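Local structure of domain of Unknown Function with a Cystatin-Like Fold (Nostoc punctiforme, 2RGQ) at residues K9-E14 with N115-L120. The protein is of unknown function but has a cystatin-like fold with a SnoaL-like domain of the NTF2 clan, whose cone-shaped pocket in relatives often holds a small ligand. Numbering follows the deposited sequence.
Sequences KLEIME and NGKWYL
Glu11 OE2 is gripped from two directions: the backbone N of Trp118 donates to it over 2.9 Å in an almost straight line (177°), arriving from above the carboxylate plane, and a water lies 2.8 Å from the same OE2. That water also accepts from Lys117 NZ and sits within bonding distance of Trp118 O, so Lys117 NZ and Glu11 OE2, 4.3 Å apart, meet through it rather than in a direct salt bridge. A second water links Glu11 OE1 to Gly116 O, where the hairpin turn enters the strand. With CG anti to the backbone N (chi1 -162°) and an extended chain beyond, Glu11 reaches from helix 6-25 across to the edge of the indole; its CD stands 3.5 Å from Trp118 CD1, the carboxylate turned nearly perpendicular to the ring. Ile12 takes the face: Ile12 CD1 lies 3.8 Å from the centroid of the six-membered ring of Trp118, a CH-pi contact almost on the normal, while Ile12 CG1 packs over Trp118 CD2. Trp118 NE1 hydrogen-bonds to Asp8 OD1 on helix 6-25. With an alanine here, Ile12 would probably lose its aromatic floor and Asp8 its indole donor. A polar, water-bridged side thus adjoins an apolar one where the long N-terminal helix sits on the curved sheet, as in the NTF2-like fold, and the backbone N-H and nearby lysine would probably favour a charged Glu11.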
loop_
_atom_site.group_PDB
_atom_site.type_symbol
_atom_site.label_atom_id
_atom_site.label_comp_id
_atom_site.label_asym_id
_atom_site.label_seq_id
_atom_site.Cartn_x
_atom_site.Cartn_y
_atom_site.Cartn_z
ATOM N N LYS B 9 -3.002 -8.573 12.802
ATOM C CA LYS B 9 -3.086 -7.402 11.917
ATOM C C LYS B 9 -2.708 -7.724 10.467
ATOM O O LYS B 9 -3.399 -7.325 9.534
ATOM C CB LYS B 9 -2.220 -6.260 12.474
ATOM C CG LYS B 9 -2.813 -5.635 13.797
ATOM C CD LYS B 9 -2.204 -4.248 14.045
ATOM C CE LYS B 9 -3.013 -3.438 15.054
ATOM N NZ LYS B 9 -2.542 -2.009 15.039
ATOM N N LEU B 10 -1.589 -8.440 10.298
ATOM C CA LEU B 10 -1.130 -8.839 8.958
ATOM C C LEU B 10 -2.159 -9.730 8.261
ATOM O O LEU B 10 -2.465 -9.521 7.073
ATOM C CB LEU B 10 0.243 -9.475 9.028
ATOM C CG LEU B 10 1.403 -8.600 9.430
ATOM C CD1 LEU B 10 2.586 -9.440 9.805
ATOM C CD2 LEU B 10 1.804 -7.642 8.283
ATOM N N GLU B 11 -2.730 -10.678 8.996
ATOM C CA GLU B 11 -3.814 -11.557 8.473
ATOM C C GLU B 11 -5.051 -10.753 8.098
ATOM O O GLU B 11 -5.689 -11.004 7.070
ATOM C CB GLU B 11 -4.177 -12.683 9.462
ATOM C CG GLU B 11 -4.946 -13.856 8.801
ATOM C CD GLU B 11 -5.353 -14.971 9.755
ATOM O OE1 GLU B 11 -4.577 -15.193 10.701
ATOM O OE2 GLU B 11 -6.440 -15.606 9.567
ATOM N N ILE B 12 -5.416 -9.775 8.916
ATOM C CA ILE B 12 -6.591 -8.937 8.595
ATOM C C ILE B 12 -6.323 -8.096 7.332
ATOM O O ILE B 12 -7.211 -7.961 6.478
ATOM C CB ILE B 12 -6.982 -8.051 9.806
ATOM C CG1 ILE B 12 -7.503 -8.905 10.967
ATOM C CG2 ILE B 12 -7.997 -6.987 9.461
ATOM C CD1 ILE B 12 -7.449 -8.184 12.307
HETATM N N MSE B 13 -5.137 -7.519 7.220
HETATM C CA MSE B 13 -4.760 -6.782 6.029
HETATM C C MSE B 13 -4.806 -7.704 4.805
HETATM O O MSE B 13 -5.222 -7.279 3.739
HETATM C CB MSE B 13 -3.384 -6.120 6.188
HETATM C CG MSE B 13 -3.469 -4.851 7.014
HETATM SE SE MSE B 13 -1.742 -4.042 7.038
HETATM C CE MSE B 13 -1.069 -5.120 8.283
ATOM N N GLU B 14 -4.350 -8.947 4.959
ATOM C CA GLU B 14 -4.429 -9.955 3.867
ATOM C C GLU B 14 -5.860 -10.267 3.410
ATOM O O GLU B 14 -6.082 -10.577 2.245
ATOM C CB GLU B 14 -3.668 -11.225 4.228
ATOM C CG GLU B 14 -2.187 -11.091 4.005
ATOM C CD GLU B 14 -1.431 -12.407 4.215
ATOM O OE1 GLU B 14 -2.099 -13.477 4.288
ATOM O OE2 GLU B 14 -0.169 -12.369 4.281
ATOM N N ASN B 115 -12.939 -20.109 14.448
ATOM C CA ASN B 115 -12.156 -21.338 14.387
ATOM C C ASN B 115 -10.682 -21.060 14.046
ATOM O O ASN B 115 -10.062 -21.762 13.233
ATOM C CB ASN B 115 -12.758 -22.338 13.417
ATOM C CG ASN B 115 -14.236 -22.594 13.660
ATOM O OD1 ASN B 115 -14.729 -22.655 14.785
ATOM N ND2 ASN B 115 -14.939 -22.769 12.588
ATOM N N GLY B 116 -10.151 -20.004 14.645
ATOM C CA GLY B 116 -8.770 -19.620 14.520
ATOM C C GLY B 116 -8.297 -18.836 13.328
ATOM O O GLY B 116 -7.082 -18.605 13.209
ATOM N N LYS B 117 -9.221 -18.419 12.469
ATOM C CA LYS B 117 -8.914 -17.675 11.266
ATOM C C LYS B 117 -9.740 -16.425 11.178
ATOM O O LYS B 117 -10.928 -16.465 11.526
ATOM C CB LYS B 117 -9.250 -18.569 10.082
ATOM C CG LYS B 117 -8.970 -17.990 8.721
ATOM C CD LYS B 117 -8.880 -19.130 7.708
ATOM C CE LYS B 117 -8.846 -18.610 6.274
ATOM N NZ LYS B 117 -7.700 -17.729 5.990
ATOM N N TRP B 118 -9.159 -15.360 10.594
ATOM C CA TRP B 118 -9.893 -14.101 10.433
ATOM C C TRP B 118 -10.718 -14.132 9.159
ATOM O O TRP B 118 -10.284 -14.653 8.101
ATOM C CB TRP B 118 -8.982 -12.877 10.389
ATOM C CG TRP B 118 -8.320 -12.594 11.667
ATOM C CD1 TRP B 118 -7.096 -13.000 12.043
ATOM C CD2 TRP B 118 -8.852 -11.826 12.747
ATOM N NE1 TRP B 118 -6.791 -12.501 13.288
ATOM C CE2 TRP B 118 -7.866 -11.792 13.755
ATOM C CE3 TRP B 118 -10.069 -11.192 12.974
ATOM C CZ2 TRP B 118 -8.058 -11.127 14.986
ATOM C CZ3 TRP B 118 -10.274 -10.508 14.192
ATOM C CH2 TRP B 118 -9.271 -10.493 15.189
ATOM N N TYR B 119 -11.915 -13.572 9.280
ATOM C CA TYR B 119 -12.871 -13.437 8.199
ATOM C C TYR B 119 -13.567 -12.095 8.181
ATOM O O TYR B 119 -13.733 -11.462 9.222
ATOM C CB TYR B 119 -14.015 -14.446 8.378
ATOM C CG TYR B 119 -13.597 -15.857 8.263
ATOM C CD1 TYR B 119 -13.502 -16.480 7.015
ATOM C CD2 TYR B 119 -13.252 -16.577 9.388
ATOM C CE1 TYR B 119 -13.093 -17.802 6.912
ATOM C CE2 TYR B 119 -12.828 -17.902 9.300
ATOM C CZ TYR B 119 -12.767 -18.512 8.072
ATOM O OH TYR B 119 -12.315 -19.810 8.028
ATOM N N LEU B 120 -13.948 -11.643 6.992
ATOM C CA LEU B 120 -14.803 -10.482 6.845
ATOM C C LEU B 120 -16.242 -10.767 7.329
ATOM O O LEU B 120 -16.920 -11.703 6.830
ATOM C CB LEU B 120 -14.858 -10.063 5.359
ATOM C CG LEU B 120 -13.585 -9.472 4.735
ATOM C CD1 LEU B 120 -13.765 -9.372 3.217
ATOM C CD2 LEU B 120 -13.261 -8.103 5.314
HETATM O O HOH W 1 -7.798 -15.054 7.240
HETATM O O HOH W 2 -5.360 -16.525 12.848
#